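Local coordinates for 2-CYS peroxiredoxin (Plasmodium yoelii, PDB 2H01), which probably reduces hydrogen peroxide and organic hydroperoxides to water and alcohols as a thiol-specific, thioredoxin-dependent peroxidase, at residues Lys32-Phe38 against Ala123-Lys129; Leu68-Asp74 against His97-Ile103. All blocks are in the same frame, centred on the assembly; numbering follows the deposited sequence.

In the fold
Both contacts belong to one mixed beta-sheet, the core of the thioredoxin-like peroxiredoxin fold, and their centres lie about 12 Å apart. Along the chain contact 2 is nested inside contact 1: strand 33-38 comes first, then 66-72 and 98-101, and finally 119-127. Across the sheet the order is 119-127, 33-38, 66-72, 98-101, so the antiparallel pair of contact 1 and the parallel pair of contact 2 lie side by side, joined where 33-38 runs parallel to 66-72. Backbone bonds probably close that seam, with Tyr37 N 2.9 Å from Leu69 O and Tyr37 O 2.8 Å from Cys71 N. Segments far apart in sequence thus form four consecutive strands in the middle of the larger sheet.

Contact 1: residues Lys32-Phe38 against Ala123-Lys129; sequences KYVLLYF and AFVLIDK
Tyr33 lays one face of its ring under the aliphatic chain of Lys129, whose CG sits 3.5 Å from the ring centroid and 15° off its normal, a CH-pi contact. The m rotamer of Tyr33 (chi1 -66°) brings its ring here, and Lys129 NZ gives a weak hydrogen bond to Tyr33 OH at 3.2 Å; that hydroxyl also bonds Glu161 of helix 147-163. Extended strand 33-38 and the 123-127 part of strand 119-127 run antiparallel at 162°, axes 4.7 Å apart. Val34-Ile127, Leu36-Val125 and Phe38-Ala123 are the hydrogen-bonded pairs; Leu35-Leu126 and Tyr37-Phe124 are non-hydrogen-bonded. Val34 N reaches Ile127 O at 2.9 Å, with Ile127 N to Val34 O also 2.9 Å; Leu36 N to Val125 O is 2.9 Å and Val125 N to Leu36 O 2.7 Å. Phe38 N binds Ala123 O at 2.9 Å, but Ala123 N to Phe38 O is weak at 3.4 Å. On the face of Leu35, Tyr37, Phe124 and Leu126, Tyr37 CB meets the Phe124 ring edge (CB to CD1 3.5 Å), and helix 147-163 packs on Phe124 and Leu126. The other face carries Val34, Leu36, Phe38, Ala123, Val125 and Ile127. A water lies 3.0 Å from Lys32 O and 2.8 Å from Asp128 O. Backbone bonding between largely apolar faces makes this a buried core pairing of the thioredoxin-like sheet; polar side-chain contact between the two segments is confined to Tyr33 and Lys129.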
ATOM      1  N   LYS A  32       0.140   7.581  11.365  1.00 28.62           N
ATOM      2  CA  LYS A  32       0.879   6.529  10.697  1.00 28.47           C
ATOM      3  C   LYS A  32       1.353   7.021   9.336  1.00 27.47           C
ATOM      4  O   LYS A  32       0.724   7.880   8.747  1.00 29.37           O
ATOM      5  CB  LYS A  32      -0.049   5.346  10.486  1.00 29.01           C
ATOM      6  CG  LYS A  32       0.322   4.130  11.252  1.00 31.77           C
ATOM      7  CD  LYS A  32       0.063   4.294  12.727  1.00 34.65           C
ATOM      8  CE  LYS A  32       0.257   2.978  13.424  1.00 38.22           C
ATOM      9  NZ  LYS A  32       1.687   2.622  13.410  1.00 38.81           N
ATOM     10  N   TYR A  33       2.433   6.450   8.812  1.00 25.82           N
ATOM     11  CA  TYR A  33       2.738   6.643   7.402  1.00 23.63           C
ATOM     12  C   TYR A  33       1.927   5.507   6.783  1.00 21.85           C
ATOM     13  O   TYR A  33       1.636   4.523   7.464  1.00 20.71           O
ATOM     14  CB  TYR A  33       4.227   6.415   7.116  1.00 23.94           C
ATOM     15  CG  TYR A  33       5.155   7.412   7.750  1.00 22.49           C
ATOM     16  CD1 TYR A  33       5.361   7.420   9.131  1.00 23.82           C
ATOM     17  CD2 TYR A  33       5.843   8.339   6.967  1.00 21.02           C
ATOM     18  CE1 TYR A  33       6.238   8.328   9.724  1.00 24.92           C
ATOM     19  CE2 TYR A  33       6.723   9.253   7.538  1.00 22.84           C
ATOM     20  CZ  TYR A  33       6.916   9.243   8.920  1.00 24.66           C
ATOM     21  OH  TYR A  33       7.766  10.148   9.498  1.00 23.59           O
ATOM     22  N   VAL A  34       1.563   5.623   5.512  1.00 19.99           N
ATOM     23  CA  VAL A  34       0.775   4.564   4.889  1.00 19.30           C
ATOM     24  C   VAL A  34       1.420   4.016   3.629  1.00 18.80           C
ATOM     25  O   VAL A  34       1.879   4.780   2.791  1.00 19.30           O
ATOM     26  CB  VAL A  34      -0.641   5.060   4.500  1.00 18.95           C
ATOM     27  CG1 VAL A  34      -1.437   3.917   3.852  1.00 17.10           C
ATOM     28  CG2 VAL A  34      -1.371   5.593   5.734  1.00 16.98           C
ATOM     29  N   LEU A  35       1.472   2.688   3.518  1.00 18.07           N
ATOM     30  CA  LEU A  35       1.995   2.055   2.313  1.00 17.48           C
ATOM     31  C   LEU A  35       0.772   1.407   1.667  1.00 18.38           C
ATOM     32  O   LEU A  35       0.325   0.335   2.087  1.00 19.59           O
ATOM     33  CB  LEU A  35       3.051   0.983   2.625  1.00 15.42           C
ATOM     34  CG  LEU A  35       3.970   0.461   1.489  1.00 14.34           C
ATOM     35  CD1 LEU A  35       3.223  -0.423   0.516  1.00 14.57           C
ATOM     36  CD2 LEU A  35       4.577   1.627   0.754  1.00 14.29           C
ATOM     37  N   LEU A  36       0.214   2.088   0.673  1.00 17.68           N
ATOM     38  CA  LEU A  36      -0.947   1.587  -0.051  1.00 17.03           C
ATOM     39  C   LEU A  36      -0.437   0.883  -1.300  1.00 18.42           C
ATOM     40  O   LEU A  36       0.324   1.472  -2.076  1.00 19.69           O
ATOM     41  CB  LEU A  36      -1.863   2.744  -0.470  1.00 14.46           C
ATOM     42  CG  LEU A  36      -3.033   2.338  -1.390  1.00 15.51           C
ATOM     43  CD1 LEU A  36      -4.036   1.499  -0.606  1.00 15.46           C
ATOM     44  CD2 LEU A  36      -3.719   3.573  -1.971  1.00 14.29           C
ATOM     45  N   TYR A  37      -0.845  -0.369  -1.502  1.00 17.78           N
ATOM     46  CA  TYR A  37      -0.412  -1.107  -2.681  1.00 17.92           C
ATOM     47  C   TYR A  37      -1.589  -1.734  -3.410  1.00 19.08           C
ATOM     48  O   TYR A  37      -2.601  -2.073  -2.797  1.00 19.08           O
ATOM     49  CB  TYR A  37       0.623  -2.188  -2.310  1.00 17.16           C
ATOM     50  CG  TYR A  37       0.093  -3.363  -1.504  1.00 15.58           C
ATOM     51  CD1 TYR A  37       0.070  -3.331  -0.113  1.00 16.13           C
ATOM     52  CD2 TYR A  37      -0.362  -4.516  -2.142  1.00 14.49           C
ATOM     53  CE1 TYR A  37      -0.386  -4.421   0.637  1.00 16.06           C
ATOM     54  CE2 TYR A  37      -0.831  -5.611  -1.410  1.00 14.96           C
ATOM     55  CZ  TYR A  37      -0.835  -5.556  -0.022  1.00 16.50           C
ATOM     56  OH  TYR A  37      -1.274  -6.641   0.694  1.00 16.19           O
ATOM     57  N   PHE A  38      -1.454  -1.880  -4.724  1.00 19.79           N
ATOM     58  CA  PHE A  38      -2.515  -2.452  -5.550  1.00 21.04           C
ATOM     59  C   PHE A  38      -2.139  -3.749  -6.255  1.00 21.55           C
ATOM     60  O   PHE A  38      -1.005  -3.942  -6.682  1.00 22.85           O
ATOM     61  CB  PHE A  38      -2.953  -1.469  -6.649  1.00 19.95           C
ATOM     62  CG  PHE A  38      -3.640  -0.237  -6.145  1.00 19.90           C
ATOM     63  CD1 PHE A  38      -2.905   0.863  -5.718  1.00 21.88           C
ATOM     64  CD2 PHE A  38      -5.030  -0.173  -6.098  1.00 21.11           C
ATOM     65  CE1 PHE A  38      -3.545   2.023  -5.249  1.00 22.81           C
ATOM     66  CE2 PHE A  38      -5.685   0.977  -5.630  1.00 23.21           C
ATOM     67  CZ  PHE A  38      -4.935   2.079  -5.205  1.00 23.91           C
ATOM     68  N   ALA A 123       1.031  -1.565  -7.945  1.00 23.53           N
ATOM     69  CA  ALA A 123       1.645  -0.295  -7.571  1.00 23.30           C
ATOM     70  C   ALA A 123       1.887  -0.141  -6.065  1.00 22.80           C
ATOM     71  O   ALA A 123       1.085  -0.615  -5.248  1.00 23.92           O
ATOM     72  CB  ALA A 123       0.775   0.861  -8.069  1.00 23.05           C
ATOM     73  N   PHE A 124       2.996   0.511  -5.705  1.00 21.24           N
ATOM     74  CA  PHE A 124       3.305   0.769  -4.297  1.00 21.28           C
ATOM     75  C   PHE A 124       3.266   2.282  -4.130  1.00 21.26           C
ATOM     76  O   PHE A 124       3.976   3.008  -4.824  1.00 24.68           O
ATOM     77  CB  PHE A 124       4.697   0.248  -3.894  1.00 21.58           C
ATOM     78  CG  PHE A 124       4.839  -1.254  -3.955  1.00 21.87           C
ATOM     79  CD1 PHE A 124       3.969  -2.084  -3.253  1.00 22.65           C
ATOM     80  CD2 PHE A 124       5.832  -1.840  -4.740  1.00 20.77           C
ATOM     81  CE1 PHE A 124       4.085  -3.487  -3.337  1.00 22.30           C
ATOM     82  CE2 PHE A 124       5.954  -3.233  -4.831  1.00 19.73           C
ATOM     83  CZ  PHE A 124       5.080  -4.055  -4.131  1.00 19.93           C
ATOM     84  N   VAL A 125       2.423   2.757  -3.224  1.00 19.95           N
ATOM     85  CA  VAL A 125       2.281   4.188  -2.990  1.00 19.11           C
ATOM     86  C   VAL A 125       2.548   4.522  -1.530  1.00 19.48           C
ATOM     87  O   VAL A 125       1.817   4.090  -0.638  1.00 19.42           O
ATOM     88  CB  VAL A 125       0.865   4.656  -3.361  1.00 19.83           C
ATOM     89  CG1 VAL A 125       0.774   6.181  -3.294  1.00 19.78           C
ATOM     90  CG2 VAL A 125       0.516   4.155  -4.761  1.00 19.25           C
ATOM     91  N   LEU A 126       3.601   5.290  -1.287  1.00 19.38           N
ATOM     92  CA  LEU A 126       3.959   5.661   0.076  1.00 18.54           C
ATOM     93  C   LEU A 126       3.433   7.060   0.379  1.00 17.35           C
ATOM     94  O   LEU A 126       3.698   8.008  -0.363  1.00 17.03           O
ATOM     95  CB  LEU A 126       5.483   5.596   0.256  1.00 17.96           C
ATOM     96  CG  LEU A 126       6.077   6.161   1.548  1.00 18.61           C
ATOM     97  CD1 LEU A 126       5.522   5.427   2.764  1.00 17.21           C
ATOM     98  CD2 LEU A 126       7.594   6.064   1.484  1.00 17.92           C
ATOM     99  N   ILE A 127       2.765   7.202   1.386  1.00 20.00           N
ATOM    100  CA  ILE A 127       2.095   8.413   1.841  1.00 20.00           C
ATOM    101  C   ILE A 127       2.569   8.818   3.233  1.00 20.00           C
ATOM    102  O   ILE A 127       2.692   7.946   4.123  1.00 18.20           O
ATOM    103  CB  ILE A 127       0.567   8.217   1.839  1.00 20.00           C
ATOM    104  CG1 ILE A 127       0.108   7.609   0.512  1.00 20.00           C
ATOM    105  CG2 ILE A 127      -0.140   9.540   2.096  1.00 20.00           C
ATOM    106  CD1 ILE A 127      -1.317   7.106   0.531  1.00 20.00           C
ATOM    107  N   ASP A 128       2.956  10.066   3.527  1.00 18.16           N
ATOM    108  CA  ASP A 128       3.421  10.458   4.866  1.00 20.19           C
ATOM    109  C   ASP A 128       2.263  10.686   5.834  1.00 22.17           C
ATOM    110  O   ASP A 128       1.101  10.520   5.466  1.00 21.90           O
ATOM    111  CB  ASP A 128       4.324  11.702   4.820  1.00 21.59           C
ATOM    112  CG  ASP A 128       3.607  12.944   4.318  1.00 23.92           C
ATOM    113  OD1 ASP A 128       2.369  13.052   4.465  1.00 25.11           O
ATOM    114  OD2 ASP A 128       4.301  13.831   3.785  1.00 24.85           O
ATOM    115  N   LYS A 129       2.583  11.155   7.028  1.00 23.18           N
ATOM    116  CA  LYS A 129       1.618  11.312   8.095  1.00 23.34           C
ATOM    117  C   LYS A 129       0.709  12.527   7.894  1.00 24.29           C
ATOM    118  O   LYS A 129      -0.250  12.734   8.617  1.00 24.72           O
ATOM    119  CB  LYS A 129       2.342  11.389   9.423  1.00 23.64           C
ATOM    120  CG  LYS A 129       3.391  10.337   9.584  1.00 23.51           C
ATOM    121  CD  LYS A 129       3.525   9.922  11.031  1.00 24.11           C
ATOM    122  CE  LYS A 129       4.172  11.002  11.872  1.00 23.83           C
ATOM    123  NZ  LYS A 129       5.516  11.344  11.389  1.00 25.53           N
TER
HETATM  124  O   HOH W   1      -1.058   9.355   6.863  1.00 20.43           O

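Contact 2: residues Leu68-Asp74 against His97-Ile103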
ATOM      1  N   LEU A  68       0.137  -0.827   6.593  1.00 24.45           N
ATOM      2  CA  LEU A  68       0.009  -1.492   5.299  1.00 23.82           C
ATOM      3  C   LEU A  68      -1.441  -1.622   4.864  1.00 22.97           C
ATOM      4  O   LEU A  68      -2.283  -2.051   5.645  1.00 23.75           O
ATOM      5  CB  LEU A  68       0.604  -2.897   5.345  1.00 24.28           C
ATOM      6  CG  LEU A  68       2.109  -3.101   5.209  1.00 26.44           C
ATOM      7  CD1 LEU A  68       2.405  -4.605   5.187  1.00 26.78           C
ATOM      8  CD2 LEU A  68       2.595  -2.443   3.927  1.00 29.72           C
ATOM      9  N   LEU A  69      -1.717  -1.256   3.613  1.00 20.20           N
ATOM     10  CA  LEU A  69      -3.065  -1.366   3.060  1.00 17.15           C
ATOM     11  C   LEU A  69      -2.987  -1.987   1.666  1.00 17.09           C
ATOM     12  O   LEU A  69      -2.402  -1.412   0.752  1.00 16.95           O
ATOM     13  CB  LEU A  69      -3.744   0.015   2.994  1.00 17.21           C
ATOM     14  CG  LEU A  69      -4.016   0.710   4.344  1.00 14.39           C
ATOM     15  CD1 LEU A  69      -4.693   2.045   4.112  1.00 14.29           C
ATOM     16  CD2 LEU A  69      -4.900  -0.170   5.226  1.00 14.29           C
ATOM     17  N   GLY A  70      -3.558  -3.180   1.528  1.00 18.41           N
ATOM     18  CA  GLY A  70      -3.581  -3.877   0.251  1.00 20.49           C
ATOM     19  C   GLY A  70      -4.913  -3.651  -0.443  1.00 21.17           C
ATOM     20  O   GLY A  70      -5.968  -3.855   0.146  1.00 21.65           O
ATOM     21  N   CYS A  71      -4.878  -3.246  -1.703  1.00 21.51           N
ATOM     22  CA  CYS A  71      -6.112  -2.966  -2.413  1.00 22.96           C
ATOM     23  C   CYS A  71      -6.273  -3.656  -3.772  1.00 23.65           C
ATOM     24  O   CYS A  71      -5.347  -3.677  -4.585  1.00 23.78           O
ATOM     25  CB  CYS A  71      -6.225  -1.450  -2.590  1.00 24.35           C
ATOM     26  SG  CYS A  71      -7.683  -0.839  -3.468  1.00 27.54           S
ATOM     27  N   SER A  72      -7.454  -4.238  -3.991  1.00 24.61           N
ATOM     28  CA  SER A  72      -7.817  -4.871  -5.266  1.00 23.92           C
ATOM     29  C   SER A  72      -9.300  -4.556  -5.441  1.00 24.47           C
ATOM     30  O   SER A  72     -10.001  -4.270  -4.466  1.00 24.37           O
ATOM     31  CB  SER A  72      -7.616  -6.390  -5.258  1.00 22.84           C
ATOM     32  OG  SER A  72      -8.772  -7.068  -4.800  1.00 20.29           O
ATOM     33  N   VAL A  73      -9.783  -4.604  -6.671  1.00 24.86           N
ATOM     34  CA  VAL A  73     -11.177  -4.285  -6.919  1.00 25.11           C
ATOM     35  C   VAL A  73     -12.188  -5.318  -6.390  1.00 25.62           C
ATOM     36  O   VAL A  73     -13.396  -5.121  -6.523  1.00 27.42           O
ATOM     37  CB  VAL A  73     -11.410  -4.042  -8.432  1.00 23.21           C
ATOM     38  CG1 VAL A  73     -10.455  -2.947  -8.929  1.00 21.38           C
ATOM     39  CG2 VAL A  73     -11.201  -5.321  -9.203  1.00 24.19           C
ATOM     40  N   ASP A  74     -11.692  -6.419  -5.831  1.00 24.66           N
ATOM     41  CA  ASP A  74     -12.515  -7.442  -5.185  1.00 23.92           C
ATOM     42  C   ASP A  74     -13.322  -6.932  -3.981  1.00 23.85           C
ATOM     43  O   ASP A  74     -12.974  -5.936  -3.369  1.00 23.38           O
ATOM     44  CB  ASP A  74     -11.647  -8.635  -4.752  1.00 26.42           C
ATOM     45  CG  ASP A  74     -11.014  -9.380  -5.921  1.00 28.96           C
ATOM     46  OD1 ASP A  74     -11.690 -10.172  -6.574  1.00 32.15           O
ATOM     47  OD2 ASP A  74      -9.828  -9.262  -6.250  1.00 29.75           O
ATOM     48  N   HIS A  97      -2.215  -7.842   8.119  1.00 28.50           N
ATOM     49  CA  HIS A  97      -2.437  -6.426   7.826  1.00 27.68           C
ATOM     50  C   HIS A  97      -3.751  -6.301   7.041  1.00 28.61           C
ATOM     51  O   HIS A  97      -4.228  -7.275   6.468  1.00 30.48           O
ATOM     52  CB  HIS A  97      -1.257  -5.827   7.047  1.00 26.33           C
ATOM     53  CG  HIS A  97      -1.047  -6.412   5.685  1.00 24.67           C
ATOM     54  ND1 HIS A  97      -1.678  -5.925   4.561  1.00 22.71           N
ATOM     55  CD2 HIS A  97      -0.226  -7.400   5.257  1.00 22.62           C
ATOM     56  CE1 HIS A  97      -1.249  -6.580   3.497  1.00 22.02           C
ATOM     57  NE2 HIS A  97      -0.366  -7.480   3.893  1.00 22.31           N
ATOM     58  N   THR A  98      -4.338  -5.114   7.010  1.00 29.04           N
ATOM     59  CA  THR A  98      -5.618  -4.946   6.338  1.00 28.99           C
ATOM     60  C   THR A  98      -5.650  -4.885   4.814  1.00 27.66           C
ATOM     61  O   THR A  98      -4.739  -4.383   4.166  1.00 27.39           O
ATOM     62  CB  THR A  98      -6.400  -3.716   6.922  1.00 30.63           C
ATOM     63  OG1 THR A  98      -6.986  -2.953   5.856  1.00 31.68           O
ATOM     64  CG2 THR A  98      -5.503  -2.842   7.761  1.00 30.64           C
ATOM     65  N   LEU A  99      -6.714  -5.450   4.253  1.00 27.60           N
ATOM     66  CA  LEU A  99      -6.936  -5.446   2.814  1.00 28.33           C
ATOM     67  C   LEU A  99      -8.202  -4.613   2.594  1.00 28.80           C
ATOM     68  O   LEU A  99      -9.217  -4.837   3.252  1.00 29.75           O
ATOM     69  CB  LEU A  99      -7.149  -6.874   2.298  1.00 27.56           C
ATOM     70  CG  LEU A  99      -5.975  -7.861   2.415  1.00 28.36           C
ATOM     71  CD1 LEU A  99      -6.395  -9.225   1.875  1.00 27.23           C
ATOM     72  CD2 LEU A  99      -4.776  -7.341   1.634  1.00 27.83           C
ATOM     73  N   ILE A 100      -8.316  -3.842   1.738  1.00 20.00           N
ATOM     74  CA  ILE A 100      -9.523  -3.056   1.514  1.00 20.00           C
ATOM     75  C   ILE A 100     -10.149  -3.378   0.162  1.00 20.00           C
ATOM     76  O   ILE A 100      -9.457  -3.860  -0.755  1.00 27.65           O
ATOM     77  CB  ILE A 100      -9.210  -1.550   1.606  1.00 20.00           C
ATOM     78  CG1 ILE A 100      -8.161  -1.159   0.563  1.00 20.00           C
ATOM     79  CG2 ILE A 100      -8.736  -1.188   3.006  1.00 20.00           C
ATOM     80  CD1 ILE A 100      -7.969   0.335   0.423  1.00 20.00           C
ATOM     81  N   SER A 101     -11.294  -2.968   0.047  1.00 27.91           N
ATOM     82  CA  SER A 101     -12.066  -3.392  -1.106  1.00 28.93           C
ATOM     83  C   SER A 101     -12.488  -2.216  -1.954  1.00 29.38           C
ATOM     84  O   SER A 101     -13.261  -1.373  -1.500  1.00 30.50           O
ATOM     85  CB  SER A 101     -13.303  -4.169  -0.644  1.00 29.70           C
ATOM     86  OG  SER A 101     -14.194  -4.427  -1.719  1.00 33.25           O
ATOM     87  N   ASP A 102     -11.992  -2.207  -3.187  1.00 30.12           N
ATOM     88  CA  ASP A 102     -12.258  -1.165  -4.170  1.00 29.55           C
ATOM     89  C   ASP A 102     -13.343  -1.557  -5.178  1.00 30.03           C
ATOM     90  O   ASP A 102     -13.096  -1.615  -6.369  1.00 29.18           O
ATOM     91  CB  ASP A 102     -10.969  -0.771  -4.896  1.00 31.22           C
ATOM     92  CG  ASP A 102     -11.122   0.482  -5.734  1.00 33.41           C
ATOM     93  OD1 ASP A 102     -12.025   1.283  -5.455  1.00 33.58           O
ATOM     94  OD2 ASP A 102     -10.393   0.741  -6.698  1.00 33.86           O
ATOM     95  N   ILE A 103     -14.547  -1.804  -4.682  1.00 20.00           N
ATOM     96  CA  ILE A 103     -15.574  -2.480  -5.454  1.00 20.00           C
ATOM     97  C   ILE A 103     -16.273  -1.609  -6.481  1.00 20.00           C
ATOM     98  O   ILE A 103     -16.860  -2.114  -7.413  1.00 31.59           O
ATOM     99  CB  ILE A 103     -16.609  -3.163  -4.556  1.00 20.00           C
ATOM    100  CG1 ILE A 103     -17.752  -3.689  -5.402  1.00 20.00           C
ATOM    101  CG2 ILE A 103     -17.158  -2.203  -3.546  1.00 20.00           C
ATOM    102  CD1 ILE A 103     -18.109  -5.084  -5.100  1.00 20.00           C
TER
HETATM  103  O   HOH W   2     -14.746  -4.425  -8.882  1.00 36.89           O
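Ser101 OG donates a 2.5 Å hydrogen bond to Asp74 O, tying the turn after strand 66-72 to the end of strand 98-101. The parallel ladder follows: Ile100 N to Gly70 O at 2.8 Å, Gly70 N to Thr98 O at 3.1 Å and Asp102 N to Ser72 O at 3.1 Å, all nearly straight. Ser72 OG binds Asp74 OD2 at 2.8 Å, and both side chains also bond to Asp42. Asp102 turns its carboxylate to the backbone N of Ile107 and Ala108, at the start of helix 106-110. A water donates to Val73 O at 2.8 Å and, weakly, to Ile103 O at 3.5 Å.

The strand axes come within 4.7 Å at an angle of 34°. On one face Cys71 CB packs 3.7 Å from Ile100 CG1, and Cys71 SG lies 3.6 Å from Asp102 CB. On the other face Gly70 leaves room for the Leu99 side chain as placed: an ideal CB there would lie 2.7 Å from Leu99 CD2, a clash. At the N-terminal end Leu68 CD1 sits over the His97 ring, 4.0 Å from its centroid, in a CH-pi contact.

This is the strand pair of a beta-alpha-beta unit, with helix 76-83 in the connection. His79 of that helix bonds Ile100 O and touches Leu99, helix 58-63 packs against Leu68 and His97, and strands 33-38 and 10-14 flank the pair in the sheet.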